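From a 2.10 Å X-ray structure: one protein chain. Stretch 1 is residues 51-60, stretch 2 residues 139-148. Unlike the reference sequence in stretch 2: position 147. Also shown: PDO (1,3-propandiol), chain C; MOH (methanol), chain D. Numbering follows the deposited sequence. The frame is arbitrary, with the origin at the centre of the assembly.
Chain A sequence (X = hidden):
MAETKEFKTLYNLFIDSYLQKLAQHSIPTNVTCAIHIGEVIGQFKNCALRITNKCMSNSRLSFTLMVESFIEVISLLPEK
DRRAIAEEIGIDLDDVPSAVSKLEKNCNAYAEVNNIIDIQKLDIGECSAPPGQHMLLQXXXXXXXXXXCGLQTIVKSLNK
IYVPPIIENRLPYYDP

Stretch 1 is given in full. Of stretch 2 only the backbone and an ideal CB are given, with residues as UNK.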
# COMPACT_ATOMS: atom_id res chain seq x y z
N ILE A 51 5.29 -2.21 10.67
CA ILE A 51 5.25 -0.78 10.41
C ILE A 51 6.68 -0.27 10.35
O ILE A 51 7.46 -0.47 11.29
CB ILE A 51 4.44 -0.04 11.49
CG1 ILE A 51 3.08 -0.71 11.68
CG2 ILE A 51 4.27 1.43 11.11
CD1 ILE A 51 2.37 -0.32 12.95
N THR A 52 7.02 0.39 9.24
CA THR A 52 8.36 0.92 9.02
C THR A 52 8.25 2.29 8.36
O THR A 52 7.30 2.57 7.62
CB THR A 52 9.19 0.02 8.10
OG1 THR A 52 8.49 -0.14 6.86
CG2 THR A 52 9.43 -1.34 8.74
N ASN A 53 9.24 3.14 8.64
CA ASN A 53 9.35 4.43 7.99
C ASN A 53 10.42 4.35 6.90
O ASN A 53 11.49 3.76 7.10
CB ASN A 53 9.71 5.52 8.99
CG ASN A 53 8.60 5.77 10.00
OD1 ASN A 53 7.71 6.60 9.77
ND2 ASN A 53 8.64 5.05 11.11
N LYS A 54 10.12 4.95 5.75
CA LYS A 54 11.04 4.96 4.62
C LYS A 54 10.66 6.14 3.73
O LYS A 54 10.35 5.96 2.55
CB LYS A 54 10.94 3.65 3.84
CG LYS A 54 12.27 3.05 3.43
CD LYS A 54 12.11 1.67 2.81
CE LYS A 54 11.98 0.57 3.87
NZ LYS A 54 10.66 0.55 4.57
N CYS A 55 10.67 7.34 4.30
CA CYS A 55 10.13 8.50 3.63
C CYS A 55 11.09 9.02 2.57
O CYS A 55 12.29 8.75 2.58
CB CYS A 55 9.79 9.60 4.62
SG CYS A 55 9.14 8.97 6.17
N MET A 56 10.53 9.80 1.64
CA MET A 56 11.28 10.31 0.51
C MET A 56 10.84 11.74 0.21
O MET A 56 9.98 12.31 0.90
CB MET A 56 11.16 9.39 -0.70
CG MET A 56 9.86 8.62 -0.76
SD MET A 56 10.05 7.18 -1.82
CE MET A 56 11.49 6.42 -1.08
N SER A 57 11.42 12.30 -0.85
CA SER A 57 11.30 13.73 -1.10
C SER A 57 9.88 14.12 -1.50
O SER A 57 9.35 15.13 -1.02
CB SER A 57 12.30 14.16 -2.16
OG SER A 57 12.44 13.17 -3.16
N ASN A 58 9.24 13.34 -2.37
CA ASN A 58 7.97 13.76 -2.95
C ASN A 58 7.04 12.57 -3.15
O ASN A 58 7.47 11.43 -3.30
CB ASN A 58 8.19 14.50 -4.27
CG ASN A 58 9.17 13.80 -5.18
OD1 ASN A 58 9.26 12.58 -5.19
ND2 ASN A 58 9.92 14.58 -5.95
N SER A 59 5.74 12.88 -3.16
CA SER A 59 4.73 11.84 -3.29
C SER A 59 4.61 11.32 -4.71
O SER A 59 4.21 10.17 -4.92
CB SER A 59 3.38 12.37 -2.80
OG SER A 59 3.05 13.59 -3.45
N ARG A 60 4.96 12.15 -5.71
CA ARG A 60 4.89 11.70 -7.10
C ARG A 60 5.79 10.50 -7.34
O ARG A 60 5.41 9.57 -8.06
CB ARG A 60 5.26 12.85 -8.05
CG ARG A 60 4.14 13.84 -8.33
CD ARG A 60 3.08 13.27 -9.27
NE ARG A 60 3.66 12.63 -10.45
CZ ARG A 60 3.39 11.38 -10.83
NH1 ARG A 60 2.54 10.64 -10.14
NH2 ARG A 60 3.97 10.88 -11.91
N UNK A 139 3.23 -2.26 6.43
CA UNK A 139 2.78 -0.89 6.18
C UNK A 139 4.00 0.02 6.26
O UNK A 139 4.67 0.07 7.30
CB UNK A 139 1.70 -0.46 7.18
N UNK A 140 4.29 0.72 5.17
CA UNK A 140 5.46 1.59 5.09
C UNK A 140 5.01 3.04 5.01
O UNK A 140 4.18 3.40 4.17
CB UNK A 140 6.33 1.23 3.88
N UNK A 141 5.56 3.87 5.90
CA UNK A 141 5.31 5.30 5.88
C UNK A 141 6.34 5.96 4.97
O UNK A 141 7.55 5.80 5.19
CB UNK A 141 5.36 5.89 7.29
N UNK A 142 5.87 6.71 3.97
CA UNK A 142 6.77 7.49 3.14
C UNK A 142 6.74 8.98 3.46
O UNK A 142 7.14 9.80 2.63
CB UNK A 142 6.42 7.28 1.67
N UNK A 143 6.27 9.35 4.65
CA UNK A 143 6.32 10.73 5.07
C UNK A 143 5.46 11.68 4.27
O UNK A 143 5.69 12.89 4.29
CB UNK A 143 7.77 11.21 5.02
N UNK A 144 4.46 11.16 3.56
CA UNK A 144 3.51 11.98 2.83
C UNK A 144 2.11 11.49 3.16
O UNK A 144 1.85 10.29 3.12
CB UNK A 144 3.77 11.93 1.32
N UNK A 145 1.22 12.42 3.50
CA UNK A 145 -0.16 12.05 3.76
C UNK A 145 -0.84 11.52 2.51
O UNK A 145 -1.64 10.57 2.58
CB UNK A 145 -0.94 13.25 4.31
N UNK A 146 -0.53 12.10 1.35
CA UNK A 146 -1.18 11.65 0.12
C UNK A 146 -0.66 10.29 -0.33
O UNK A 146 -1.44 9.45 -0.80
CB UNK A 146 -0.97 12.68 -0.99
N UNK A 147 0.64 10.04 -0.17
CA UNK A 147 1.18 8.73 -0.52
C UNK A 147 0.70 7.65 0.44
O UNK A 147 0.38 6.54 0.02
CB UNK A 147 2.71 8.77 -0.53
N UNK A 148 0.65 7.96 1.74
CA UNK A 148 0.10 7.02 2.70
C UNK A 148 -1.36 6.70 2.38
O UNK A 148 -1.82 5.57 2.58
CB UNK A 148 0.22 7.58 4.12
C1 PDO C . 11.33 -3.57 5.52
O1 PDO C . 10.49 -2.51 5.63
C2 PDO C . 12.42 -3.47 4.54
C3 PDO C . 12.33 -4.49 3.45
O3 PDO C . 12.46 -5.67 4.09
C MOH D . 3.77 5.00 0.34
O MOH D . 3.10 5.18 1.57

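Stretch 2 begins as a strand, 139-141, running parallel to strand 51-53 at an angle of 24°. A turn and the start of a helix follow.

Position 139 pairs with Ile51. Its CA-to-CB bond points to the sheet face that carries the Ile51 and Asn53 side chains, and the ideal CB lies 4.7 Å from Ile51 CG1. A branched or larger aliphatic residue would suit a strand beside such a neighbour. The backbone O accepts a hydrogen bond from Thr52 N at 3.1 Å. The residue is Ile139, whose side chain lies on the same face as Ile51, without close contact.

Position 140 points to the other face, with Thr52. Its ideal CB is 3.9 Å from Thr52 OG1 and 4.4 Å from Lys54 NZ. Valine, threonine or isoleucine would fit the extended backbone, and an acidic residue could be imagined near the amine. The residue is Val140. Its CG2 comes within 3.6 Å of Lys54 NZ, a contact without a hydrogen bond. Lys54 NZ instead donates a hydrogen bond to O1 of the 1,3-propandiol, 3.2 Å away.

Position 141 returns to the face of Asn53. Two backbone bonds to stretch 1 hold it: its N donates to Thr52 O at 2.8 Å, and its O accepts from Lys54 N at 2.8 Å. The ideal CB is 3.5 Å from Asn53 OD1, so a side chain with a donor is favoured; asparagine, glutamine, serine or threonine are candidates. The residue is Asn141. Its ND2 donates to Asn53 OD1 at 2.7 Å, nearly straight at 176°. Its OD1 turns to its own stretch and accepts from the backbone N of position 143 at 2.9 Å and from a side chain at position 148. One amide thus ties the strands together and braces the turn.

Position 142 leaves the strand, and its CB points sideways, 4.4 Å from Met56 CG and 4.2 Å from Lys54 O. A small or medium residue, polar or aliphatic, would suit. The residue is Thr142, whose CG2 lies 3.7 Å from Lys54 O.

Position 143 has a positive phi of 65°, which favours glycine. An ideal CB would also sit 2.6 Å from Cys55 CB, a clash. The residue is Gly143.

Position 144 precedes the helix and points toward Ser59. Serine, threonine, aspartate or asparagine could cap here. The residue is Ser144: its OG accepts from the N of position 147 at 3.1 Å.

Position 145 points away, so many residues fit. It is Ala145.

Position 146 points toward Ser59, and a long polar residue would suit the first helical turn. The residue is Glu146. Its OE2 accepts from Ser144 OG at 2.8 Å, and its CG packs 3.7 Å from Ser59 OG.

Position 147 points toward Ser59, with the ideal CB 4.3 Å from Ser59 CB; a small residue fits. It is Ala147, which differs from the reference arginine.

Position 148 is out of reach of stretch 1. It is Asn148, whose ND2 donates to Asn141 OD1 at 2.8 Å.

Stretch 2, residues 139-148: IVNTGSAEAN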
# COMPACT_ATOMS: atom_id res chain seq x y z
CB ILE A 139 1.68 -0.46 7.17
CG1 ILE A 139 0.31 -0.93 6.69
CG2 ILE A 139 1.67 1.04 7.34
CD1 ILE A 139 0.05 -2.41 6.86
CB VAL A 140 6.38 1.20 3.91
CG1 VAL A 140 5.59 1.11 2.61
CG2 VAL A 140 7.53 2.19 3.78
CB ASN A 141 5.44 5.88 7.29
CG ASN A 141 5.33 7.39 7.31
OD1 ASN A 141 4.55 7.98 6.55
ND2 ASN A 141 6.13 8.04 8.15
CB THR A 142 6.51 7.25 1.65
OG1 THR A 142 5.13 7.48 1.35
CG2 THR A 142 6.93 5.84 1.26
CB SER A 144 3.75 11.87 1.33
OG SER A 144 2.60 12.27 0.61
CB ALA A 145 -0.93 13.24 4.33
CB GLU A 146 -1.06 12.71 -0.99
CG GLU A 146 0.24 13.50 -1.01
CD GLU A 146 0.27 14.64 0.00
OE1 GLU A 146 -0.55 15.58 -0.13
OE2 GLU A 146 1.09 14.59 0.93
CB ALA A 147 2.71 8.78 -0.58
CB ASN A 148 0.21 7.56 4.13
CG ASN A 148 1.63 7.54 4.65
OD1 ASN A 148 2.50 6.86 4.12
ND2 ASN A 148 1.87 8.28 5.73
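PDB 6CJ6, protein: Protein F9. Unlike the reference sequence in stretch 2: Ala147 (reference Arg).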